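Long-range contacts in hyaluronidase (Thermobaculum terrenum, PDB 5DIY), which probably removes N-acetylglucosamine from O-GlcNAc-modified substrates, as a glycoside hydrolase of family 84 with a TIM-barrel catalytic domain: residues L327-V331 against T346-E350; I351-Q355 against T383-D387. All blocks are in the same frame, centred on the assembly; numbering follows the deposited sequence.

Contact 1 (L327-V331 against T346-E350); sequences LFKKV and TLREE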
# COMPACT_ATOMS: atom_id res chain seq x y z
N LEU C 327 -10.51 -17.30 15.62
CA LEU C 327 -10.23 -18.72 15.80
C LEU C 327 -9.53 -19.03 17.12
O LEU C 327 -9.92 -19.97 17.81
CB LEU C 327 -9.41 -19.27 14.62
CG LEU C 327 -9.17 -20.79 14.68
CD1 LEU C 327 -9.45 -21.45 13.33
CD2 LEU C 327 -7.75 -21.12 15.14
N PHE C 328 -8.51 -18.24 17.46
CA PHE C 328 -7.74 -18.51 18.69
C PHE C 328 -8.53 -18.16 19.95
O PHE C 328 -8.39 -18.84 20.96
CB PHE C 328 -6.38 -17.80 18.68
CG PHE C 328 -5.42 -18.34 17.64
CD1 PHE C 328 -5.16 -19.71 17.52
CD2 PHE C 328 -4.75 -17.48 16.78
CE1 PHE C 328 -4.29 -20.20 16.57
CE2 PHE C 328 -3.86 -17.96 15.83
CZ PHE C 328 -3.63 -19.32 15.72
N LYS C 329 -9.36 -17.12 19.88
CA LYS C 329 -10.34 -16.84 20.93
C LYS C 329 -11.30 -18.03 21.13
O LYS C 329 -11.60 -18.43 22.26
CB LYS C 329 -11.10 -15.56 20.61
CG LYS C 329 -12.18 -15.16 21.62
CD LYS C 329 -13.00 -13.98 21.11
CE LYS C 329 -14.36 -13.92 21.79
NZ LYS C 329 -14.26 -13.63 23.25
N LYS C 330 -11.77 -18.60 20.02
CA LYS C 330 -12.66 -19.77 20.06
C LYS C 330 -11.95 -20.98 20.69
O LYS C 330 -12.52 -21.65 21.56
CB LYS C 330 -13.17 -20.09 18.66
CG LYS C 330 -14.16 -21.24 18.59
CD LYS C 330 -13.51 -22.56 18.21
CE LYS C 330 -14.53 -23.68 18.18
NZ LYS C 330 -13.84 -25.00 18.13
N VAL C 331 -10.73 -21.25 20.24
CA VAL C 331 -9.91 -22.35 20.77
C VAL C 331 -9.65 -22.19 22.27
O VAL C 331 -9.77 -23.17 23.02
CB VAL C 331 -8.54 -22.48 20.02
CG1 VAL C 331 -7.58 -23.42 20.74
CG2 VAL C 331 -8.76 -22.95 18.58
N THR C 346 -9.69 -28.13 16.19
CA THR C 346 -9.69 -26.86 15.46
C THR C 346 -8.28 -26.40 15.15
O THR C 346 -7.99 -26.00 14.02
CB THR C 346 -10.41 -25.76 16.26
OG1 THR C 346 -11.75 -26.18 16.55
CG2 THR C 346 -10.46 -24.45 15.49
N LEU C 347 -7.41 -26.46 16.15
CA LEU C 347 -6.00 -26.09 15.98
C LEU C 347 -5.31 -27.02 14.96
O LEU C 347 -4.63 -26.53 14.05
CB LEU C 347 -5.27 -26.13 17.33
CG LEU C 347 -3.83 -25.64 17.38
CD1 LEU C 347 -3.71 -24.19 16.93
CD2 LEU C 347 -3.29 -25.81 18.79
N ARG C 348 -5.52 -28.33 15.11
CA ARG C 348 -4.97 -29.34 14.19
C ARG C 348 -5.38 -29.10 12.74
O ARG C 348 -4.53 -29.09 11.85
CB ARG C 348 -5.43 -30.74 14.61
CG ARG C 348 -4.90 -31.88 13.73
CD ARG C 348 -5.55 -33.22 14.07
NE ARG C 348 -5.33 -33.55 15.48
CZ ARG C 348 -6.26 -33.67 16.43
NH1 ARG C 348 -7.56 -33.52 16.18
NH2 ARG C 348 -5.88 -33.97 17.67
N GLU C 349 -6.69 -28.95 12.51
CA GLU C 349 -7.25 -28.72 11.18
C GLU C 349 -6.70 -27.43 10.56
O GLU C 349 -6.41 -27.39 9.36
CB GLU C 349 -8.80 -28.69 11.23
CG GLU C 349 -9.47 -30.04 11.50
CD GLU C 349 -11.00 -29.99 11.76
OE1 GLU C 349 -11.57 -28.90 12.02
OE2 GLU C 349 -11.65 -31.07 11.72
N GLU C 350 -6.55 -26.39 11.38
CA GLU C 350 -6.00 -25.11 10.91
C GLU C 350 -4.53 -25.21 10.48
O GLU C 350 -4.12 -24.65 9.45
CB GLU C 350 -6.15 -24.03 11.99
CG GLU C 350 -6.05 -22.62 11.47
CD GLU C 350 -7.11 -22.32 10.43
OE1 GLU C 350 -8.28 -22.71 10.62
OE2 GLU C 350 -6.78 -21.70 9.40

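Contact 2 (I351-Q355 against T383-D387); sequences IISMQ and TDYLD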
# COMPACT_ATOMS: atom_id res chain seq x y z
N ILE C 351 -3.74 -25.94 11.27
CA ILE C 351 -2.34 -26.20 10.92
C ILE C 351 -2.24 -26.92 9.56
O ILE C 351 -1.47 -26.49 8.70
CB ILE C 351 -1.62 -27.00 12.02
CG1 ILE C 351 -1.44 -26.12 13.27
CG2 ILE C 351 -0.27 -27.52 11.55
CD1 ILE C 351 -1.27 -26.90 14.56
N ILE C 352 -3.02 -27.99 9.39
CA ILE C 352 -3.05 -28.74 8.13
C ILE C 352 -3.38 -27.81 6.96
O ILE C 352 -2.71 -27.83 5.93
CB ILE C 352 -4.07 -29.91 8.16
CG1 ILE C 352 -3.57 -31.06 9.07
CG2 ILE C 352 -4.37 -30.45 6.76
CD1 ILE C 352 -2.50 -31.95 8.44
N SER C 353 -4.42 -26.99 7.15
CA SER C 353 -4.87 -26.02 6.14
C SER C 353 -3.75 -25.06 5.73
O SER C 353 -3.54 -24.82 4.54
CB SER C 353 -6.09 -25.25 6.67
OG SER C 353 -6.62 -24.38 5.70
N MET C 354 -2.99 -24.58 6.72
CA MET C 354 -1.87 -23.67 6.50
C MET C 354 -0.67 -24.36 5.82
O MET C 354 -0.02 -23.76 4.96
CB MET C 354 -1.43 -23.01 7.82
CG MET C 354 -2.46 -22.05 8.41
SD MET C 354 -2.05 -21.33 10.02
CE MET C 354 -0.85 -20.09 9.57
N GLN C 355 -0.38 -25.60 6.23
CA GLN C 355 0.68 -26.41 5.59
C GLN C 355 0.38 -26.71 4.13
O GLN C 355 1.25 -26.56 3.27
CB GLN C 355 0.88 -27.74 6.35
CG GLN C 355 1.54 -27.56 7.70
CD GLN C 355 1.54 -28.81 8.56
OE1 GLN C 355 0.79 -29.75 8.33
NE2 GLN C 355 2.40 -28.82 9.57
N THR C 383 3.46 -21.31 11.16
CA THR C 383 2.80 -22.62 11.10
C THR C 383 3.58 -23.70 11.87
O THR C 383 2.98 -24.49 12.60
CB THR C 383 2.60 -23.07 9.64
OG1 THR C 383 2.04 -21.98 8.88
CG2 THR C 383 1.68 -24.29 9.54
N ASP C 384 4.91 -23.72 11.70
CA ASP C 384 5.79 -24.62 12.47
C ASP C 384 5.61 -24.41 13.97
O ASP C 384 5.59 -25.37 14.74
CB ASP C 384 7.28 -24.41 12.13
CG ASP C 384 7.66 -24.85 10.72
OD1 ASP C 384 6.99 -25.73 10.14
OD2 ASP C 384 8.65 -24.32 10.19
N TYR C 385 5.45 -23.15 14.38
CA TYR C 385 5.35 -22.82 15.80
C TYR C 385 3.99 -23.23 16.38
O TYR C 385 3.92 -23.74 17.50
CB TYR C 385 5.63 -21.34 16.06
CG TYR C 385 6.90 -20.78 15.44
CD1 TYR C 385 7.95 -21.61 15.00
CD2 TYR C 385 7.07 -19.40 15.30
CE1 TYR C 385 9.10 -21.08 14.43
CE2 TYR C 385 8.22 -18.87 14.75
CZ TYR C 385 9.23 -19.71 14.31
OH TYR C 385 10.37 -19.17 13.75
N LEU C 386 2.92 -23.04 15.60
CA LEU C 386 1.59 -23.51 16.00
C LEU C 386 1.55 -25.02 16.21
O LEU C 386 0.88 -25.50 17.11
CB LEU C 386 0.53 -23.12 14.96
CG LEU C 386 0.07 -21.67 14.98
CD1 LEU C 386 -0.79 -21.39 13.76
CD2 LEU C 386 -0.69 -21.35 16.26
N ASP C 387 2.26 -25.74 15.35
CA ASP C 387 2.41 -27.19 15.46
C ASP C 387 3.01 -27.60 16.82
O ASP C 387 2.55 -28.55 17.45
CB ASP C 387 3.30 -27.71 14.31
CG ASP C 387 2.99 -29.14 13.91
OD1 ASP C 387 2.03 -29.75 14.44
OD2 ASP C 387 3.72 -29.67 13.05
O HOH W 1 2.31 -22.87 6.36

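Contact 1 (L327-V331 against T346-E350)
Thr346 sits where the polar and apolar parts of this helix pair meet, because its two branches serve different partners. The methyl CG2, anti to the backbone N, packs against two aliphatic side chains of 327-331, which run in the opposite sense to that of Thr346: it lies 3.8 Å from Leu327 CD1 and 3.8 Å from Val331 CG2. Further apolar contact is made by Leu347, whose CD1 comes to the edge of the Phe328 ring, near its plane, at 4.0 Å from CE1. That ring also stacks with Phe444 of helix 440-451. The hydrogen bonding belongs to the other branch of Thr346. The otherwise extended chain of Lys330 turns at chi2 (-97°), which carries NZ across to donate to OG1 over 2.9 Å; Asp334 gives the same ammonium a salt bridge, while OG1 also bonds to Gln342 O. Across the contact the Glu350 carboxylate meets only carbon, OE1 being 3.2 Å from Leu327 CD1. OE1 is hydrogen-bonded to Tyr323 OH and OE2 forms a salt bridge with Lys306. The antiparallel helices, axes 11.0 Å apart, are therefore joined by an apolar seam with one direct hydrogen bond at its exposed margin, and the buried acid is probably kept ionised by its lysine.

Contact 2 (I351-Q355 against T383-D387)
Met354 and Thr383 pass each other at a slant, and the bend at the end of the methionine adds a second touch, by CE, to the one made by CB. The chain runs extended to SD and then turns at chi3 (77°), which brings the methyl CE to 3.5 Å from Thr383 OG1. Leu386 lies nearly at right angles to the same methionine, its CD1 3.9 Å from SD. Both branches of Thr383 are used: CG2 packs against Gln355 CG at 3.8 Å, whereas OG1 is held by Tyr379 O of its own helix and receives a bond of 2.7 Å from a water, which also makes a weak bond to Met354 O. Ile351 enters from the neighbouring turn. Its CG1 packs against Leu386 CB at 4.0 Å, the two side chains crossing at a slant, and the terminal CD1 reaches the backbone, 3.6 Å from Leu386 O. At the more open margin the Gln355 amide stands almost perpendicular to the Asp387 carboxylate, with planes 83° apart; NE2 and OD2 are 3.8 Å from each other and form no hydrogen bond. Helix 440-451 backs the interface through Val441 and Phe444, which both touch Leu386. Two long helices running antiparallel at 155°, with short-segment axes 9.9 Å apart and a further helix behind, are typical of an alpha-helical bundle, here the one that follows the TIM barrel in the chain.

Helix 340-362 is common to both contacts, facing helix 322-336 in contact 1 and helix 373-398 in contact 2, so the middle helix is paired antiparallel with one partner before it and one after it in the chain. Their apolar sides merge: Phe328 CZ lies 3.6 Å from Leu386 CD2, and Leu347 approaches the same leucine. Contact 2 is the more buried and relies on side-chain packing with a water bridge that is weak on one side, without a direct hydrogen bond between its segments. Contact 1 is only partly buried; its outer margin carries a hydrogen bond from the exposed Lys330 to Thr346, and it encloses a buried glutamate. Both lie far from the sugar site, in the helical part of the chain.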